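Local coordinates for protein NADH dehydrogenase (Methanothermobacter marburgensis, PDB 4R81) that probably catalyses the reduction of quinones by NAD(P)H through a bound flavin mononucleotide, as a flavodoxin-like oxidoreductase, at residues 49-54 with 104-109; 86-91 with 131-136; 172-177 with 186-191. All coordinates share one frame; numbering follows the deposited sequence.

Interaction 1. Residues 49-54 with 104-109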
# COMPACT_ATOMS: atom_id res chain seq x y z
N SER A 49 0.87 -9.74 -8.37
CA SER A 49 0.47 -8.49 -7.75
C SER A 49 0.88 -7.24 -8.53
O SER A 49 0.38 -6.16 -8.25
CB SER A 49 0.95 -8.42 -6.30
OG SER A 49 2.35 -8.40 -6.24
N GLU A 50 1.77 -7.38 -9.52
CA GLU A 50 2.22 -6.21 -10.29
C GLU A 50 1.31 -5.91 -11.47
O GLU A 50 1.16 -6.75 -12.36
CB GLU A 50 3.63 -6.42 -10.85
CG GLU A 50 4.75 -6.25 -9.85
CD GLU A 50 5.13 -7.54 -9.17
OE1 GLU A 50 4.42 -8.55 -9.39
OE2 GLU A 50 6.14 -7.54 -8.43
N LEU A 51 0.75 -4.71 -11.50
CA LEU A 51 0.07 -4.24 -12.71
C LEU A 51 1.11 -4.15 -13.81
O LEU A 51 2.07 -3.37 -13.70
CB LEU A 51 -0.54 -2.86 -12.48
CG LEU A 51 -1.46 -2.36 -13.59
CD1 LEU A 51 -2.75 -3.14 -13.56
CD2 LEU A 51 -1.71 -0.86 -13.47
N SER A 52 0.93 -4.92 -14.88
CA SER A 52 1.88 -4.94 -15.99
C SER A 52 1.72 -3.74 -16.93
O SER A 52 0.73 -3.01 -16.86
CB SER A 52 1.70 -6.22 -16.80
OG SER A 52 0.46 -6.20 -17.47
N GLN A 53 2.69 -3.56 -17.81
CA GLN A 53 2.61 -2.50 -18.81
C GLN A 53 1.35 -2.63 -19.66
O GLN A 53 0.66 -1.63 -19.92
CB GLN A 53 3.86 -2.50 -19.69
CG GLN A 53 3.75 -1.66 -20.97
CD GLN A 53 3.58 -0.18 -20.70
OE1 GLN A 53 3.60 0.27 -19.55
NE2 GLN A 53 3.40 0.60 -21.76
N GLU A 54 1.02 -3.86 -20.05
CA GLU A 54 -0.14 -4.10 -20.89
C GLU A 54 -1.45 -3.77 -20.17
O GLU A 54 -2.35 -3.16 -20.74
CB GLU A 54 -0.15 -5.55 -21.39
CG GLU A 54 0.97 -5.87 -22.37
CD GLU A 54 2.30 -6.18 -21.69
OE1 GLU A 54 2.37 -6.15 -20.44
OE2 GLU A 54 3.28 -6.48 -22.40
N PHE A 104 -5.78 -4.83 -5.43
CA PHE A 104 -6.56 -3.63 -5.75
C PHE A 104 -6.11 -3.04 -7.09
O PHE A 104 -6.95 -2.75 -7.96
CB PHE A 104 -6.46 -2.58 -4.64
CG PHE A 104 -7.18 -2.96 -3.37
CD1 PHE A 104 -8.57 -3.01 -3.34
CD2 PHE A 104 -6.48 -3.26 -2.22
CE1 PHE A 104 -9.24 -3.37 -2.18
CE2 PHE A 104 -7.14 -3.62 -1.05
CZ PHE A 104 -8.52 -3.67 -1.02
N ASP A 105 -4.80 -2.89 -7.28
CA ASP A 105 -4.26 -2.29 -8.51
C ASP A 105 -4.77 -3.00 -9.75
O ASP A 105 -5.12 -2.37 -10.75
CB ASP A 105 -2.72 -2.33 -8.54
CG ASP A 105 -2.06 -1.52 -7.43
OD1 ASP A 105 -2.73 -0.67 -6.81
OD2 ASP A 105 -0.85 -1.74 -7.20
N ARG A 106 -4.81 -4.33 -9.68
CA ARG A 106 -5.12 -5.17 -10.83
C ARG A 106 -6.59 -5.55 -10.98
O ARG A 106 -7.07 -5.79 -12.09
CB ARG A 106 -4.27 -6.45 -10.79
CG ARG A 106 -2.76 -6.20 -10.85
CD ARG A 106 -1.99 -7.49 -11.10
NE ARG A 106 -2.42 -8.10 -12.36
CZ ARG A 106 -2.90 -9.33 -12.49
NH1 ARG A 106 -2.98 -10.14 -11.44
NH2 ARG A 106 -3.28 -9.76 -13.68
N VAL A 107 -7.31 -5.61 -9.86
CA VAL A 107 -8.67 -6.13 -9.88
C VAL A 107 -9.70 -5.02 -9.94
O VAL A 107 -10.76 -5.18 -10.53
CB VAL A 107 -8.92 -7.12 -8.70
CG1 VAL A 107 -10.37 -7.65 -8.70
CG2 VAL A 107 -7.92 -8.29 -8.79
N TRP A 108 -9.38 -3.86 -9.38
CA TRP A 108 -10.30 -2.72 -9.44
C TRP A 108 -10.14 -2.01 -10.79
O TRP A 108 -9.56 -0.92 -10.87
CB TRP A 108 -10.02 -1.75 -8.29
CG TRP A 108 -10.71 -1.99 -6.93
CD1 TRP A 108 -10.65 -1.15 -5.86
CD2 TRP A 108 -11.54 -3.10 -6.51
NE1 TRP A 108 -11.37 -1.65 -4.81
CE2 TRP A 108 -11.93 -2.84 -5.18
CE3 TRP A 108 -11.99 -4.28 -7.12
CZ2 TRP A 108 -12.75 -3.71 -4.45
CZ3 TRP A 108 -12.80 -5.15 -6.39
CH2 TRP A 108 -13.17 -4.86 -5.07
N THR A 109 -10.68 -2.61 -11.84
CA THR A 109 -10.42 -2.16 -13.21
C THR A 109 -11.42 -1.15 -13.73
O THR A 109 -12.56 -1.07 -13.26
CB THR A 109 -10.37 -3.36 -14.18
OG1 THR A 109 -11.57 -4.14 -14.04
CG2 THR A 109 -9.19 -4.24 -13.86
O HOH W 1 0.43 -3.44 -8.84
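L51 holds CG anti to its backbone N (chi1 -171°), while R106 sets CG beside its own backbone N (chi1 -61°), and the two side chains slide past each other in opposite directions. The CD1 methyl of L51 comes to 3.8 Å from the carbonyl O of D105 and lies beside CG of R106. The aliphatic part of R106 runs alongside the backbone of 49-51: its CD sits 3.5 Å from E50 O, a van der Waals approach. The chain then bends at chi3, and the charged end is taken up by E55, D71 and the carbonyl of R48.

Polar contact between the segments goes through one water. It donates to S49 O at 2.8 Å and to D105 OD2 at 2.7 Å, and accepts from L51 N at 3.0 Å. The loop backbone is thereby linked to a carboxylate whose other oxygen, OD1, forms a salt bridge with K101. S49 and E50 use their side chains on the second subunit, bonding to E50 and S49 there, and W92 of that subunit packs on both L51 and D105.

D105 lines an FMN pocket, so this contact borders both the dimer interface and a flavin site. Within the chain it joins the lead-in to helix 53-61, N-capped by S52, to the C-terminal end of helix 98-107, with helix 70-80 packing against R106 and V107.

Interaction 2. Residues 86-91 with 131-136. With FMN (flavin mononucleotide), chain E.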
# COMPACT_ATOMS: atom_id res chain seq x y z
N ALA A 86 -14.53 -9.64 2.46
CA ALA A 86 -13.73 -9.44 3.66
C ALA A 86 -12.27 -9.39 3.28
O ALA A 86 -11.86 -10.01 2.29
CB ALA A 86 -14.01 -10.54 4.67
N PHE A 87 -11.50 -8.63 4.04
CA PHE A 87 -10.07 -8.48 3.80
C PHE A 87 -9.36 -8.73 5.11
O PHE A 87 -9.60 -8.05 6.11
CB PHE A 87 -9.76 -7.08 3.26
CG PHE A 87 -10.41 -6.79 1.94
CD1 PHE A 87 -11.74 -6.36 1.88
CD2 PHE A 87 -9.72 -6.99 0.76
CE1 PHE A 87 -12.35 -6.11 0.65
CE2 PHE A 87 -10.33 -6.74 -0.48
CZ PHE A 87 -11.64 -6.31 -0.53
N ILE A 88 -8.49 -9.74 5.11
CA ILE A 88 -7.79 -10.16 6.32
C ILE A 88 -6.30 -10.16 6.05
O ILE A 88 -5.82 -10.87 5.16
CB ILE A 88 -8.26 -11.57 6.76
CG1 ILE A 88 -9.77 -11.54 7.08
CG2 ILE A 88 -7.44 -12.06 7.97
CD1 ILE A 88 -10.35 -12.88 7.48
N TYR A 89 -5.57 -9.34 6.79
CA TYR A 89 -4.15 -9.11 6.52
C TYR A 89 -3.47 -8.48 7.73
O TYR A 89 -4.13 -7.87 8.58
CB TYR A 89 -3.98 -8.22 5.29
CG TYR A 89 -4.62 -6.85 5.42
CD1 TYR A 89 -5.95 -6.65 5.07
CD2 TYR A 89 -3.90 -5.76 5.91
CE1 TYR A 89 -6.56 -5.42 5.20
CE2 TYR A 89 -4.51 -4.51 6.05
CZ TYR A 89 -5.84 -4.35 5.68
OH TYR A 89 -6.45 -3.13 5.81
N PRO A 90 -2.14 -8.62 7.81
CA PRO A 90 -1.36 -7.87 8.81
C PRO A 90 -1.01 -6.47 8.32
O PRO A 90 -0.79 -6.25 7.12
CB PRO A 90 -0.08 -8.70 8.92
CG PRO A 90 0.10 -9.27 7.54
CD PRO A 90 -1.30 -9.56 7.04
N LEU A 91 -0.95 -5.53 9.25
CA LEU A 91 -0.56 -4.16 8.95
C LEU A 91 0.94 -4.11 8.73
O LEU A 91 1.70 -4.39 9.66
CB LEU A 91 -0.93 -3.25 10.11
CG LEU A 91 -0.82 -1.76 9.78
CD1 LEU A 91 -1.69 -1.47 8.57
CD2 LEU A 91 -1.21 -0.89 10.97
N VAL A 131 -15.91 -6.18 5.25
CA VAL A 131 -15.32 -6.21 6.58
C VAL A 131 -13.80 -6.30 6.45
O VAL A 131 -13.26 -7.16 5.75
CB VAL A 131 -15.81 -7.45 7.36
CG1 VAL A 131 -15.19 -7.48 8.75
CG2 VAL A 131 -17.33 -7.46 7.44
N VAL A 132 -13.09 -5.40 7.13
CA VAL A 132 -11.63 -5.43 7.13
C VAL A 132 -11.15 -5.85 8.52
O VAL A 132 -11.49 -5.22 9.51
CB VAL A 132 -11.03 -4.05 6.78
CG1 VAL A 132 -9.50 -4.09 6.88
CG2 VAL A 132 -11.47 -3.63 5.40
N LEU A 133 -10.37 -6.92 8.57
CA LEU A 133 -9.80 -7.40 9.82
C LEU A 133 -8.29 -7.27 9.70
O LEU A 133 -7.62 -8.09 9.05
CB LEU A 133 -10.21 -8.85 10.11
CG LEU A 133 -11.70 -9.17 10.20
CD1 LEU A 133 -11.95 -10.65 10.52
CD2 LEU A 133 -12.39 -8.29 11.24
N CYS A 134 -7.76 -6.21 10.31
CA CYS A 134 -6.35 -5.87 10.17
C CYS A 134 -5.61 -6.08 11.48
O CYS A 134 -5.90 -5.44 12.49
CB CYS A 134 -6.24 -4.41 9.73
SG CYS A 134 -4.58 -3.78 9.65
N SER A 135 -4.65 -6.99 11.47
CA SER A 135 -3.85 -7.27 12.66
C SER A 135 -2.66 -6.32 12.70
O SER A 135 -2.00 -6.11 11.69
CB SER A 135 -3.36 -8.72 12.65
OG SER A 135 -2.43 -8.95 13.69
N ALA A 136 -2.40 -5.72 13.85
CA ALA A 136 -1.32 -4.74 13.95
C ALA A 136 -0.48 -4.95 15.19
O ALA A 136 -0.99 -5.40 16.21
CB ALA A 136 -1.88 -3.32 13.94
N1 FMN E . 2.59 -3.10 13.03
C2 FMN E . 2.05 -1.83 13.11
O2 FMN E . 1.33 -1.54 14.06
N3 FMN E . 2.30 -0.89 12.13
C4 FMN E . 3.11 -1.22 11.06
O4 FMN E . 3.31 -0.37 10.19
C4A FMN E . 3.66 -2.49 10.97
N5 FMN E . 4.49 -2.83 9.91
C5A FMN E . 5.01 -4.10 9.83
C6 FMN E . 5.83 -4.45 8.75
C7 FMN E . 6.38 -5.73 8.66
C7M FMN E . 7.24 -6.10 7.49
C8 FMN E . 6.11 -6.67 9.65
C8M FMN E . 6.70 -8.05 9.57
C9 FMN E . 5.30 -6.31 10.73
C9A FMN E . 4.75 -5.04 10.83
N10 FMN E . 3.94 -4.68 11.89
C10 FMN E . 3.40 -3.42 11.96
C1' FMN E . 3.61 -5.67 12.97
C2' FMN E . 2.55 -6.59 12.34
O2' FMN E . 1.33 -5.92 12.09
C3' FMN E . 2.37 -7.85 13.17
O3' FMN E . 3.54 -8.63 12.99
C4' FMN E . 1.15 -8.64 12.71
O4' FMN E . -0.05 -7.96 12.98
C5' FMN E . 1.09 -10.01 13.35
O5' FMN E . 0.12 -10.75 12.64
P FMN E . 0.61 -12.00 11.77
O1P FMN E . 1.12 -13.05 12.74
O2P FMN E . -0.56 -12.56 10.98
O3P FMN E . 1.73 -11.56 10.87
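L91 N donates to S135 O at 2.7 Å, a nearly straight bond (165° at the hydrogen) that is the last of the inter-strand bonds, at the end of the sheet that meets the flavin. Four further backbone bonds precede it. V131 O and L133 O accept from F87 N and Y89 N, while F87 O and Y89 O accept from L133 N and S135 N, so the two strands donate and accept in turn. CA-H...O contacts, such as I88 CA to L133 O, fill in between them.

On the face that carries F87 and Y89, the tyrosine has CG in the crowded position between backbone N and carbonyl carbon (chi1 60°). Its ring crosses V132 obliquely, with OH 3.4 Å from V132 CG1. CE2 of Y89 meets C134 SG at 3.7 Å in a sulfur-aromatic contact set aslant to the ring, and the same sulfur touches L91 CB at 3.7 Å. On the other face I88 and L133 lie side by side, pointing the same way, with I88 CG1 4.1 Å from L133 CB.

At the C-terminal ends of the strands the contact becomes polar and grips the ribityl chain of FMN. FMN O2' donates to L91 O at 2.9 Å. In the S135 conformer described, one of two modelled, OG is hydrogen-bonded to FMN O4' at 2.7 Å. CD2 of L91 and CB of A136 meet beside the pyrimidine end of the flavin.

Thus at the C-terminal edge of this flavodoxin-like sheet the ribityl hydroxyls meet one main-chain oxygen, L91 O, and one side-chain oxygen, S135 OG, consistent with recognition that draws on backbone as well as side-chain chemistry.

Interaction 3. Residues 172-177 with 186-191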
# COMPACT_ATOMS: atom_id res chain seq x y z
N GLU A 172 -11.90 -3.51 11.69
CA GLU A 172 -11.49 -3.86 13.04
C GLU A 172 -9.97 -3.86 13.08
O GLU A 172 -9.33 -4.66 12.38
CB GLU A 172 -11.99 -5.26 13.42
CG GLU A 172 -13.48 -5.48 13.22
CD GLU A 172 -14.30 -5.12 14.44
OE1 GLU A 172 -13.74 -4.54 15.39
OE2 GLU A 172 -15.51 -5.41 14.43
N ILE A 173 -9.39 -2.97 13.88
CA ILE A 173 -7.95 -3.00 14.07
C ILE A 173 -7.65 -3.93 15.24
O ILE A 173 -7.92 -3.61 16.39
CB ILE A 173 -7.36 -1.60 14.32
CG1 ILE A 173 -7.57 -0.73 13.08
CG2 ILE A 173 -5.88 -1.71 14.66
CD1 ILE A 173 -7.13 0.71 13.26
N LEU A 174 -7.11 -5.10 14.91
CA LEU A 174 -6.78 -6.10 15.92
C LEU A 174 -5.34 -5.87 16.37
O LEU A 174 -4.41 -6.48 15.85
CB LEU A 174 -7.01 -7.52 15.38
CG LEU A 174 -8.41 -7.76 14.80
CD1 LEU A 174 -8.55 -9.15 14.14
CD2 LEU A 174 -9.50 -7.56 15.86
N GLY A 175 -5.17 -4.95 17.32
CA GLY A 175 -3.84 -4.47 17.66
C GLY A 175 -3.19 -5.14 18.86
O GLY A 175 -3.81 -5.96 19.53
N GLY A 176 -1.93 -4.80 19.09
CA GLY A 176 -1.19 -5.32 20.23
C GLY A 176 -0.43 -6.60 19.93
O GLY A 176 0.12 -7.24 20.85
N MET A 177 -0.39 -6.99 18.66
CA MET A 177 0.23 -8.24 18.27
C MET A 177 1.72 -8.05 17.99
O MET A 177 2.17 -8.13 16.85
CB MET A 177 -0.47 -8.85 17.06
CG MET A 177 -2.00 -8.89 17.19
SD MET A 177 -2.58 -9.59 18.74
CE MET A 177 -2.02 -11.30 18.59
N GLU A 186 -6.43 -13.54 22.47
CA GLU A 186 -7.76 -14.10 22.69
C GLU A 186 -8.87 -13.09 22.44
O GLU A 186 -9.91 -13.41 21.86
CB GLU A 186 -7.88 -14.70 24.09
CG GLU A 186 -8.55 -16.05 24.09
CD GLU A 186 -7.94 -16.98 23.06
OE1 GLU A 186 -8.71 -17.59 22.28
OE2 GLU A 186 -6.69 -17.10 23.02
N ILE A 187 -8.66 -11.85 22.87
CA ILE A 187 -9.67 -10.83 22.71
C ILE A 187 -9.83 -10.47 21.24
O ILE A 187 -10.94 -10.24 20.76
CB ILE A 187 -9.37 -9.59 23.61
CG1 ILE A 187 -10.42 -8.51 23.44
CG2 ILE A 187 -7.99 -9.01 23.31
CD1 ILE A 187 -10.12 -7.30 24.31
N ASN A 188 -8.73 -10.45 20.50
CA ASN A 188 -8.80 -10.14 19.08
C ASN A 188 -9.50 -11.22 18.27
O ASN A 188 -10.23 -10.91 17.32
CB ASN A 188 -7.41 -9.81 18.52
CG ASN A 188 -6.96 -8.42 18.91
OD1 ASN A 188 -7.78 -7.57 19.24
ND2 ASN A 188 -5.65 -8.18 18.87
N LEU A 189 -9.29 -12.48 18.64
CA LEU A 189 -9.98 -13.60 17.99
C LEU A 189 -11.47 -13.57 18.32
O LEU A 189 -12.30 -13.94 17.49
CB LEU A 189 -9.36 -14.94 18.40
CG LEU A 189 -7.93 -15.20 17.90
CD1 LEU A 189 -7.45 -16.59 18.29
CD2 LEU A 189 -7.84 -15.03 16.39
N MET A 190 -11.81 -13.11 19.52
CA MET A 190 -13.21 -12.94 19.90
C MET A 190 -13.86 -11.90 18.99
O MET A 190 -14.99 -12.07 18.53
CB MET A 190 -13.34 -12.53 21.37
CG MET A 190 -14.74 -12.68 21.94
SD MET A 190 -14.98 -11.89 23.55
CE MET A 190 -13.52 -12.46 24.42
N ARG A 191 -13.13 -10.81 18.73
CA ARG A 191 -13.63 -9.75 17.86
C ARG A 191 -13.81 -10.25 16.42
O ARG A 191 -14.82 -9.95 15.77
CB ARG A 191 -12.70 -8.53 17.91
CG ARG A 191 -12.68 -7.85 19.28
CD ARG A 191 -11.65 -6.75 19.38
NE ARG A 191 -11.91 -5.69 18.41
CZ ARG A 191 -10.99 -4.86 17.96
NH1 ARG A 191 -9.74 -4.96 18.37
NH2 ARG A 191 -11.32 -3.92 17.07
O HOH W 2 -16.20 -7.55 15.97
O HOH W 3 -14.40 -4.68 17.72
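N188 is the first residue of helix segment 186-191 to meet 172-177. Its CG lies beside its backbone N (chi1 -76°), and the amide reaches across L174, whose CB is 3.6 Å from N188 CG. ND2 donates to G175 O at 3.0 Å; the acceptor lies almost in the amide plane, though the donor is tilted from the carbonyl plane. The same nitrogen makes a weak bond to M177 SD at 3.4 Å; the two bonds, chiefly that to G175 O, join the turn after the strand to the helix.

One helical turn on, R191 extends its side chain back over the strand, bending at chi3. NH2 forms a salt bridge with E172 OE1 at 3.0 Å, the carboxylate and guanidinium planes standing 73° apart. NH1 donates to I173 O at 3.0 Å from above the carbonyl plane. L174 CD2 covers one face of the guanidinium, offset toward its rim. A water donates to both E172 OE2 and R191 O, adding a second link between the acid and the helix. An alanine in place of R191 would probably leave the carboxylate of E172 without its charged mate, I173 O without this donor and L174 CD2 without the flat group it now covers.

Strand 169-174 is an outermost strand of the sheet within this chain, and the helix segment 186-191 runs roughly antiparallel to strand segment 172-174, as expected of a helix that follows its strand in a flavodoxin-like fold. F18 of helix 18-32 packs on N188 and M177, while helices 140-146 and 148-162 meet I173 on the other face.

Interactions 2 and 3 belong to one sheet: strand 129-135 pairs with 84-90 on one side and with 169-174 on the other, C134 O lying 2.7 Å from L174 N. Interaction 2 is core, built on backbone bonds and apolar packing, whereas interaction 3 lies at the sheet's edge, partly buried, where side-chain amide and guanidinium groups do the joining. Interaction 1, about 31 Å from interaction 3 between centres and across the chain's centre from it, is buried too, but by the second subunit as well as by helices; water and methylene packing serve there. It meets interaction 2 through F104 and F87. All three contain residues of FMN pockets.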